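Local coordinates for AT5g51070/K3K7_27 (Arabidopsis thaliana, PDB 5GKM), which probably serves as an ATP-dependent chaperone partner of the Clp protease, this chain being its helical N-terminal domain, at residues N74-S77 with K78-E81; I97-K100 with R101-A105; C115-A119 with P120-A124. All coordinates share one frame; numbering follows the deposited sequence.

Contact 1: N74-S77 with K78-E81; sequences NSDS and KQEE
A chi1 of -172° places the Asp76 carboxylate beside its own carbonyl carbon, where two nitrogens of Lys78 meet it; the Lys78 chain folds back through bends at chi3 and chi4 and brings its ammonium group to the acid. Lys78 NZ closes a salt bridge to Asp76 OD1 at 2.9 Å, using the syn lone pair of that oxygen; its approach to OD2 is longer and weak. The backbone N of Lys78 reaches Asp76 OD1 as well, at 3.1 Å, and it comes from above the carboxylate plane, so one oxygen takes two donors from a single residue. Around this pair the chain makes a type I beta turn from Asp76 to Gln79, closed by Gln79 N on Asp76 O at 3.1 Å. Gln79 CG rests on the carboxylate, 3.5 Å from Asp76 OD2, while the Gln79 amide plane is turned only 18° from the Asp76 carboxylate plane and the amide bonds through OE1 to Gln36. One water joins Asp76 OD2 to Lys78 NZ; another links Ser75 OG with Glu80 OE2. Asp76 OD2 also accepts from Trp70 NE1 of the preceding helix 59-71. With the ammonium, two N-H groups and a water donating to it, the buried carboxylate is probably kept as the anion, and its rotation is fixed from both oxygens.

Contact 2: I97-K100 with R101-A105; sequences ISTK and RVFEA
Thr99 lays its methyl over the ring of Phe103, one helical turn further on. CG2 sits 4.1 Å from the centroid of the Phe103 ring and 29° off the ring normal, a CH-pi contact over the face, and its nearest ring atom is Phe103 CZ at 3.7 Å. The two side chains run side by side in the same direction. Thr99 takes a rotamer with chi1 -58°, which puts CG2 anti to the backbone N and OG1 anti to the carbonyl carbon, where OG1 bonds to Val33 O and to Ser96 OG. Thr99 O also lies over a face of the Phe103 ring, 3.6 Å above its plane and offset toward the rim near CG, while the same carbonyl accepts the backbone N of Phe103 at 3.1 Å. Thus one residue supplies both a methyl and a carbonyl to the phenyl group, and Phe95 meets that ring edge-to-face. Adjacent residues repeat the i to i+4 pattern: Arg101 N to Ile97 O, Val102 N to Ser98 O and Glu104 N to Lys100 O are each 3.0 Å. Val102 CG2 comes within 3.4 Å of Ser98 O, and the side chain of Val102 reaches Leu38 of helix 35-45. The Arg101 chain is extended from CG to NE, and its CB lies close to Ser98 O. The i to i+4 bonds in unbroken succession are those of a regular alpha-helix, here the first turns of helix 97-112 in the all-helical Clp N-terminal domain.

Contact 3: C115-A119 with P120-A124; sequences CQYIA and PEHIA
The polar contacts centre on His122 and Ala119. The backbone N of Ala119, the N-cap residue of helix 120-130, donates to His122 ND1 at 2.9 Å, almost straight at 171° and only 2° out of the imidazole plane. An N3 side chain accepting the N-cap N-H is one half of a capping box; Ala119 has no polar side chain to supply the other. Separately, Ala119 O accepts Ile123 N at 3.3 Å, in the carbonyl plane, an i to i+4 bond that opens the helix, and a weaker, bent bond from His122 N. Among sulfur and ring contacts, Cys115 SG approaches the edge of His122, 3.8 Å from CE1, tentatively, since Cys115 has a second conformer. Tyr117 CG stands between its backbone N and carbonyl carbon (chi1 54°), which brings Tyr117 CE1 within 4.0 Å of His122 CE1, the two side chains crossing at about a right angle. Apolar packing comes from Ile118 CG2, which touches His122 CB at 4.0 Å and Ile123 CG1 at 4.2 Å; Ile118 also packs on Ala106 and Ser110 of helix 97-112. For charge, Glu121 bends at chi2 and its OE2 makes salt bridges with Arg156 and Arg13. Because ND1 accepts from the backbone, His122 is probably neutral with its proton on NE2, an atom that is buried without a partner in the model, and the ring is held in place by its bond to the cap residue.

Followed from the N terminus, the contacts come in series along the chain, with none nested and none crossing. Contact 1 closes a turn in the long loop between helix 59-71 and helix 97-112; contact 2 forms the opening turns of helix 97-112, and contact 3 closes the loop that leads into helix 120-130. Contacts 1 and 2, with centres about 17 Å apart, meet where Glu81 OE1 lies 2.9 Å from Ile97 N, a probable hydrogen bond at the start of the helix. Contacts 2 and 3 meet by packing of Val102 CG1 on Ile123 O, joining two successive helices. Contacts 1 and 3 do not touch and sit on opposite sides of the chain's centre.

Contact 1: N74-S77 with K78-E81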
ATOM      1  N   ASN A  74     -13.479 -11.265  14.497  1.00 22.24           N
ATOM      2  CA  ASN A  74     -12.219 -11.812  14.928  1.00 21.67           C
ATOM      3  C   ASN A  74     -11.018 -11.120  14.280  1.00 21.75           C
ATOM      4  O   ASN A  74     -11.116 -10.687  13.175  1.00 20.33           O
ATOM      5  CB  ASN A  74     -12.148 -13.313  14.699  1.00 21.81           C
ATOM      6  CG  ASN A  74     -13.134 -14.076  15.536  1.00 22.59           C
ATOM      7  OD1 ASN A  74     -13.291 -13.801  16.680  1.00 23.22           O
ATOM      8  ND2 ASN A  74     -13.745 -15.079  14.951  1.00 23.63           N
ATOM      9  N   SER A  75      -9.927 -11.058  15.013  1.00 20.18           N
ATOM     10  CA  SER A  75      -8.658 -10.557  14.545  1.00 20.16           C
ATOM     11  C   SER A  75      -7.958 -11.534  13.612  1.00 20.96           C
ATOM     12  O   SER A  75      -8.363 -12.645  13.474  1.00 23.24           O
ATOM     13  CB  SER A  75      -7.745 -10.195  15.702  1.00 20.30           C
ATOM     14  OG  SER A  75      -7.428 -11.275  16.508  1.00 21.06           O
ATOM     15  N   ASP A  76      -6.908 -11.062  12.943  1.00 21.04           N
ATOM     16  CA  ASP A  76      -6.253 -11.833  11.906  1.00 20.36           C
ATOM     17  C   ASP A  76      -5.048 -12.581  12.474  1.00 22.36           C
ATOM     18  O   ASP A  76      -4.105 -11.976  12.924  1.00 20.89           O
ATOM     19  CB  ASP A  76      -5.800 -10.851  10.814  1.00 20.62           C
ATOM     20  CG  ASP A  76      -5.260 -11.527   9.552  1.00 21.54           C
ATOM     21  OD1 ASP A  76      -4.960 -12.701   9.579  1.00 24.33           O
ATOM     22  OD2 ASP A  76      -5.150 -10.856   8.531  1.00 21.14           O
ATOM     23  N   SER A  77      -5.090 -13.905  12.408  1.00 21.09           N
ATOM     24  CA  SER A  77      -4.069 -14.737  13.012  1.00 22.71           C
ATOM     25  C   SER A  77      -2.703 -14.505  12.421  1.00 24.94           C
ATOM     26  O   SER A  77      -1.716 -14.747  13.043  1.00 25.30           O
ATOM     27  CB  SER A  77      -4.431 -16.204  12.841  1.00 23.10           C
ATOM     28  OG  SER A  77      -5.580 -16.560  13.592  1.00 24.06           O
ATOM     29  N   LYS A  78      -2.701 -14.008  11.202  1.00 23.37           N
ATOM     30  CA  LYS A  78      -1.499 -13.802  10.416  1.00 26.23           C
ATOM     31  C   LYS A  78      -0.760 -12.530  10.757  1.00 23.84           C
ATOM     32  O   LYS A  78       0.269 -12.286  10.228  1.00 26.09           O
ATOM     33  CB  LYS A  78      -1.849 -13.750   8.915  1.00 26.68           C
ATOM     34  CG  LYS A  78      -2.238 -15.056   8.308  1.00 30.86           C
ATOM     35  CD  LYS A  78      -2.276 -14.941   6.822  1.00 34.30           C
ATOM     36  CE  LYS A  78      -3.180 -13.803   6.389  1.00 36.92           C
ATOM     37  NZ  LYS A  78      -4.536 -13.805   6.959  1.00 32.31           N
ATOM     38  N   GLN A  79      -1.324 -11.703  11.612  1.00 22.00           N
ATOM     39  CA  GLN A  79      -0.813 -10.369  11.844  1.00 21.55           C
ATOM     40  C   GLN A  79      -0.565 -10.153  13.317  1.00 21.54           C
ATOM     41  O   GLN A  79      -1.123  -9.320  13.928  1.00 23.35           O
ATOM     42  CB  GLN A  79      -1.773  -9.288  11.271  1.00 19.51           C
ATOM     43  CG  GLN A  79      -2.137  -9.504   9.810  1.00 19.35           C
ATOM     44  CD  GLN A  79      -2.648  -8.255   9.090  1.00 19.34           C
ATOM     45  OE1 GLN A  79      -3.026  -7.307   9.698  1.00 18.04           O
ATOM     46  NE2 GLN A  79      -2.665  -8.316   7.762  1.00 19.09           N
ATOM     47  N   GLU A  80       0.382 -10.917  13.826  1.00 24.00           N
ATOM     48  CA  GLU A  80       0.780 -10.827  15.214  1.00 25.68           C
ATOM     49  C   GLU A  80       2.282 -10.817  15.353  1.00 25.65           C
ATOM     50  O   GLU A  80       2.809 -11.388  16.252  1.00 27.75           O
ATOM     51  CB  GLU A  80       0.180 -11.978  16.022  1.00 27.59           C
ATOM     52  CG  GLU A  80      -1.329 -11.967  15.999  1.00 27.05           C
ATOM     53  CD  GLU A  80      -1.956 -12.833  17.058  1.00 26.19           C
ATOM     54  OE1 GLU A  80      -1.267 -13.428  17.817  1.00 26.49           O
ATOM     55  OE2 GLU A  80      -3.153 -12.867  17.098  1.00 31.61           O
ATOM     56  N   GLU A  81       2.949 -10.135  14.442  1.00 27.91           N
ATOM     57  CA  GLU A  81       4.378  -9.973  14.534  1.00 27.92           C
ATOM     58  C   GLU A  81       4.699  -9.125  15.719  1.00 30.62           C
ATOM     59  O   GLU A  81       3.991  -8.231  16.048  1.00 31.76           O
ATOM     60  CB  GLU A  81       4.953  -9.359  13.243  1.00 28.47           C
ATOM     61  CG  GLU A  81       4.964 -10.334  12.113  1.00 30.37           C
ATOM     62  CD  GLU A  81       5.073  -9.713  10.730  1.00 30.10           C
ATOM     63  OE1 GLU A  81       5.807  -8.800  10.585  1.00 22.96           O
ATOM     64  OE2 GLU A  81       4.426 -10.260   9.856  1.00 33.55           O
TER
HETATM   65  O   HOH W   1      -5.611 -13.558  16.691  1.00 32.51           O
HETATM   66  O   HOH W   2      -5.208 -10.948   5.790  1.00 18.85           O

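Contact 2: I97-K100 with R101-A105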
ATOM      1  N   ILE A  97       6.547  -7.939   7.900  1.00 14.06           N
ATOM      2  CA  ILE A  97       7.311  -8.718   6.962  1.00 15.18           C
ATOM      3  C   ILE A  97       6.592  -8.683   5.639  1.00 14.69           C
ATOM      4  O   ILE A  97       7.195  -8.513   4.663  1.00 15.18           O
ATOM      5  CB  ILE A  97       7.374 -10.169   7.445  1.00 16.31           C
ATOM      6  CG1 ILE A  97       8.315 -10.227   8.621  1.00 19.46           C
ATOM      7  CG2 ILE A  97       7.857 -11.123   6.371  1.00 18.25           C
ATOM      8  CD1 ILE A  97       8.107 -11.460   9.483  1.00 22.21           C
ATOM      9  N   SER A  98       5.293  -8.873   5.687  1.00 15.24           N
ATOM     10  CA  SER A  98       4.548  -8.787   4.281  0.70 14.48           C
ATOM     11  C   SER A  98       4.754  -7.383   3.497  1.00 14.66           C
ATOM     12  O   SER A  98       4.936  -7.347   2.356  1.00 14.64           O
ATOM     13  CB  SER A  98       3.065  -9.091   4.543  0.70 16.20           C
ATOM     14  OG  SER A  98       2.512  -8.277   5.593  0.70 16.92           O
ATOM     15  N   THR A  99       4.657  -6.334   4.304  1.00 12.45           N
ATOM     16  CA  THR A  99       4.837  -5.042   3.773  1.00 12.28           C
ATOM     17  C   THR A  99       6.261  -4.904   3.230  1.00 11.63           C
ATOM     18  O   THR A  99       6.430  -4.353   2.229  1.00 12.94           O
ATOM     19  CB  THR A  99       4.504  -3.941   4.819  1.00 12.33           C
ATOM     20  OG1 THR A  99       3.181  -4.130   5.239  1.00 13.34           O
ATOM     21  CG2 THR A  99       4.681  -2.564   4.207  1.00 13.62           C
ATOM     22  N   LYS A 100       7.241  -5.392   3.958  1.00 12.19           N
ATOM     23  CA  LYS A 100       8.591  -5.294   3.480  1.00 13.76           C
ATOM     24  C   LYS A 100       8.788  -6.084   2.175  1.00 13.91           C
ATOM     25  O   LYS A 100       9.570  -5.740   1.347  1.00 15.29           O
ATOM     26  CB  LYS A 100       9.590  -5.754   4.541  1.00 15.66           C
ATOM     27  CG  LYS A 100       9.671  -4.819   5.743  1.00 16.64           C
ATOM     28  CD  LYS A 100      10.638  -5.382   6.788  1.00 20.81           C
ATOM     29  CE  LYS A 100      10.787  -4.586   8.060  1.00 27.63           C
ATOM     30  NZ  LYS A 100      11.384  -3.256   7.802  1.00 31.89           N
ATOM     31  N   ARG A 101       8.100  -7.179   2.093  1.00 13.46           N
ATOM     32  CA  ARG A 101       8.157  -8.002   0.918  1.00 15.07           C
ATOM     33  C   ARG A 101       7.620  -7.206  -0.260  1.00 13.36           C
ATOM     34  O   ARG A 101       8.158  -7.231  -1.298  1.00 14.15           O
ATOM     35  CB  ARG A 101       7.372  -9.271   1.130  1.00 17.34           C
ATOM     36  CG  ARG A 101       7.336 -10.161  -0.067  1.00 23.27           C
ATOM     37  CD  ARG A 101       6.872 -11.574   0.225  1.00 29.62           C
ATOM     38  NE  ARG A 101       6.518 -12.232  -1.045  1.00 37.12           N
ATOM     39  CZ  ARG A 101       5.798 -13.338  -1.198  1.00 42.10           C
ATOM     40  NH1 ARG A 101       5.347 -14.010  -0.173  1.00 52.37           N
ATOM     41  NH2 ARG A 101       5.522 -13.781  -2.403  1.00 46.18           N
ATOM     42  N   VAL A 102       6.540  -6.484  -0.023  1.00 12.96           N
ATOM     43  CA  VAL A 102       5.983  -5.681  -1.075  1.00 11.83           C
ATOM     44  C   VAL A 102       6.955  -4.605  -1.563  1.00 12.28           C
ATOM     45  O   VAL A 102       7.066  -4.348  -2.724  1.00 13.08           O
ATOM     46  CB  VAL A 102       4.632  -5.065  -0.619  1.00 12.29           C
ATOM     47  CG1 VAL A 102       4.182  -3.934  -1.528  1.00 12.88           C
ATOM     48  CG2 VAL A 102       3.585  -6.150  -0.538  1.00 14.46           C
ATOM     49  N   PHE A 103       7.620  -3.969  -0.632  1.00 12.38           N
ATOM     50  CA  PHE A 103       8.514  -2.922  -0.985  1.00 13.06           C
ATOM     51  C   PHE A 103       9.640  -3.514  -1.832  1.00 13.41           C
ATOM     52  O   PHE A 103      10.082  -2.918  -2.725  1.00 13.17           O
ATOM     53  CB  PHE A 103       9.154  -2.247   0.247  1.00 13.87           C
ATOM     54  CG  PHE A 103       8.220  -1.412   1.068  1.00 13.23           C
ATOM     55  CD1 PHE A 103       7.131  -0.854   0.532  1.00 12.23           C
ATOM     56  CD2 PHE A 103       8.476  -1.183   2.378  1.00 14.20           C
ATOM     57  CE1 PHE A 103       6.263  -0.098   1.272  1.00 14.41           C
ATOM     58  CE2 PHE A 103       7.622  -0.411   3.133  1.00 13.78           C
ATOM     59  CZ  PHE A 103       6.518   0.141   2.561  1.00 13.15           C
ATOM     60  N   GLU A 104      10.119  -4.690  -1.437  1.00 13.02           N
ATOM     61  CA  GLU A 104      11.202  -5.336  -2.193  1.00 14.42           C
ATOM     62  C   GLU A 104      10.721  -5.690  -3.586  1.00 12.87           C
ATOM     63  O   GLU A 104      11.412  -5.490  -4.512  1.00 14.08           O
ATOM     64  CB  GLU A 104      11.828  -6.563  -1.486  1.00 17.97           C
ATOM     65  CG  GLU A 104      12.838  -7.346  -2.341  1.00 22.26           C
ATOM     66  CD  GLU A 104      14.095  -6.571  -2.788  1.00 26.53           C
ATOM     67  OE1 GLU A 104      14.421  -5.548  -2.219  1.00 30.41           O
ATOM     68  OE2 GLU A 104      14.785  -7.025  -3.725  1.00 35.25           O
ATOM     69  N   ALA A 105       9.494  -6.148  -3.679  1.00 12.66           N
ATOM     70  CA  ALA A 105       8.947  -6.444  -5.001  1.00 13.20           C
ATOM     71  C   ALA A 105       8.868  -5.195  -5.872  1.00 13.11           C
ATOM     72  O   ALA A 105       9.068  -5.247  -7.016  1.00 13.04           O
ATOM     73  CB  ALA A 105       7.578  -7.084  -4.915  1.00 13.42           C
TER

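Contact 3: C115-A119 with P120-A124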
ATOM      1  N   CYS A 115      13.456   1.034 -14.870  1.00 20.71           N
ATOM      2  CA  CYS A 115      13.142   2.430 -14.352  0.70 20.65           C
ATOM      3  C   CYS A 115      14.206   3.024 -13.196  1.00 20.93           C
ATOM      4  O   CYS A 115      14.885   2.264 -12.617  1.00 22.35           O
ATOM      5  CB  CYS A 115      11.795   2.222 -13.677  0.70 21.75           C
ATOM      6  SG  CYS A 115      11.122   3.779 -13.303  0.70 22.27           S
ATOM      7  N   GLN A 116      14.370   4.314 -13.221  1.00 20.96           N
ATOM      8  CA  GLN A 116      15.299   4.934 -12.358  1.00 24.09           C
ATOM      9  C   GLN A 116      14.737   5.151 -10.955  1.00 21.26           C
ATOM     10  O   GLN A 116      15.425   5.547 -10.097  1.00 23.38           O
ATOM     11  CB  GLN A 116      15.756   6.265 -12.945  1.00 27.42           C
ATOM     12  CG  GLN A 116      16.534   6.116 -14.245  1.00 34.73           C
ATOM     13  CD  GLN A 116      17.778   5.282 -14.089  1.00 39.95           C
ATOM     14  OE1 GLN A 116      18.443   5.326 -13.072  1.00 48.83           O
ATOM     15  NE2 GLN A 116      18.116   4.538 -15.116  1.00 48.15           N
ATOM     16  N   TYR A 117      13.466   4.901 -10.791  1.00 19.19           N
ATOM     17  CA  TYR A 117      12.761   5.266  -9.585  1.00 18.31           C
ATOM     18  C   TYR A 117      11.761   4.202  -9.194  1.00 15.93           C
ATOM     19  O   TYR A 117      11.394   3.448  -9.988  1.00 15.40           O
ATOM     20  CB  TYR A 117      12.009   6.581  -9.753  1.00 19.93           C
ATOM     21  CG  TYR A 117      11.062   6.654 -10.947  1.00 20.24           C
ATOM     22  CD1 TYR A 117       9.826   6.108 -10.887  1.00 21.43           C
ATOM     23  CD2 TYR A 117      11.425   7.283 -12.134  1.00 24.21           C
ATOM     24  CE1 TYR A 117       8.959   6.141 -11.923  1.00 20.81           C
ATOM     25  CE2 TYR A 117      10.560   7.361 -13.174  1.00 23.97           C
ATOM     26  CZ  TYR A 117       9.331   6.772 -13.083  1.00 25.44           C
ATOM     27  OH  TYR A 117       8.478   6.837 -14.147  1.00 27.12           O
ATOM     28  N   ILE A 118      11.340   4.209  -7.943  1.00 14.84           N
ATOM     29  CA  ILE A 118      10.254   3.367  -7.480  1.00 14.01           C
ATOM     30  C   ILE A 118       9.113   4.319  -7.152  1.00 13.88           C
ATOM     31  O   ILE A 118       9.219   5.127  -6.295  1.00 12.29           O
ATOM     32  CB  ILE A 118      10.588   2.570  -6.196  1.00 14.29           C
ATOM     33  CG1 ILE A 118      11.622   1.493  -6.431  1.00 17.42           C
ATOM     34  CG2 ILE A 118       9.373   1.847  -5.687  1.00 14.27           C
ATOM     35  CD1 ILE A 118      13.033   1.946  -6.352  1.00 19.27           C
ATOM     36  N   ALA A 119       8.066   4.213  -7.925  1.00 14.05           N
ATOM     37  CA  ALA A 119       6.885   5.007  -7.780  1.00 13.66           C
ATOM     38  C   ALA A 119       5.796   4.263  -7.028  1.00 12.25           C
ATOM     39  O   ALA A 119       5.859   3.144  -6.818  1.00 11.46           O
ATOM     40  CB  ALA A 119       6.375   5.484  -9.128  1.00 13.94           C
ATOM     41  N   PRO A 120       4.741   4.995  -6.685  1.00 11.75           N
ATOM     42  CA  PRO A 120       3.619   4.328  -6.018  1.00 11.24           C
ATOM     43  C   PRO A 120       3.039   3.171  -6.870  1.00 12.05           C
ATOM     44  O   PRO A 120       2.546   2.224  -6.369  1.00 11.55           O
ATOM     45  CB  PRO A 120       2.578   5.454  -5.889  1.00 13.44           C
ATOM     46  CG  PRO A 120       3.370   6.665  -5.780  1.00 14.10           C
ATOM     47  CD  PRO A 120       4.501   6.447  -6.742  1.00 13.54           C
ATOM     48  N   GLU A 121       3.123   3.356  -8.171  1.00 12.94           N
ATOM     49  CA  GLU A 121       2.601   2.373  -9.079  1.00 12.24           C
ATOM     50  C   GLU A 121       3.371   1.049  -8.988  1.00 11.95           C
ATOM     51  O   GLU A 121       2.817   0.039  -9.090  1.00 12.27           O
ATOM     52  CB  GLU A 121       2.562   2.923 -10.480  1.00 13.98           C
ATOM     53  CG  GLU A 121       1.516   3.987 -10.605  1.00 14.74           C
ATOM     54  CD  GLU A 121       1.924   5.361 -10.088  1.00 14.66           C
ATOM     55  OE1 GLU A 121       3.050   5.676  -9.874  1.00 14.80           O
ATOM     56  OE2 GLU A 121       1.024   6.115  -9.965  1.00 17.36           O
ATOM     57  N   HIS A 122       4.678   1.132  -8.806  1.00 11.49           N
ATOM     58  CA  HIS A 122       5.470  -0.042  -8.577  1.00 11.27           C
ATOM     59  C   HIS A 122       5.099  -0.719  -7.283  1.00 11.06           C
ATOM     60  O   HIS A 122       5.108  -1.893  -7.191  1.00 11.50           O
ATOM     61  CB  HIS A 122       6.947   0.273  -8.495  1.00 11.87           C
ATOM     62  CG  HIS A 122       7.540   0.821  -9.770  1.00 13.71           C
ATOM     63  ND1 HIS A 122       8.018   2.054  -9.888  1.00 13.81           N
ATOM     64  CD2 HIS A 122       7.709   0.232 -10.986  1.00 13.99           C
ATOM     65  CE1 HIS A 122       8.475   2.226 -11.111  1.00 14.82           C
ATOM     66  NE2 HIS A 122       8.274   1.119 -11.780  1.00 13.91           N
ATOM     67  N   ILE A 123       4.855   0.083  -6.258  1.00 10.80           N
ATOM     68  CA  ILE A 123       4.396  -0.443  -4.984  1.00 10.64           C
ATOM     69  C   ILE A 123       3.047  -1.129  -5.116  1.00 10.62           C
ATOM     70  O   ILE A 123       2.828  -2.121  -4.553  1.00 10.43           O
ATOM     71  CB  ILE A 123       4.339   0.622  -3.846  1.00 11.40           C
ATOM     72  CG1 ILE A 123       5.726   1.248  -3.670  1.00 12.38           C
ATOM     73  CG2 ILE A 123       3.775   0.000  -2.571  1.00 11.27           C
ATOM     74  CD1 ILE A 123       5.781   2.462  -2.766  1.00 13.44           C
ATOM     75  N   ALA A 124       2.165  -0.528  -5.886  1.00 10.40           N
ATOM     76  CA  ALA A 124       0.881  -1.171  -6.111  1.00 10.96           C
ATOM     77  C   ALA A 124       1.005  -2.523  -6.824  1.00 11.52           C
ATOM     78  O   ALA A 124       0.357  -3.426  -6.481  1.00 12.36           O
ATOM     79  CB  ALA A 124      -0.060  -0.255  -6.888  1.00 10.98           C
TER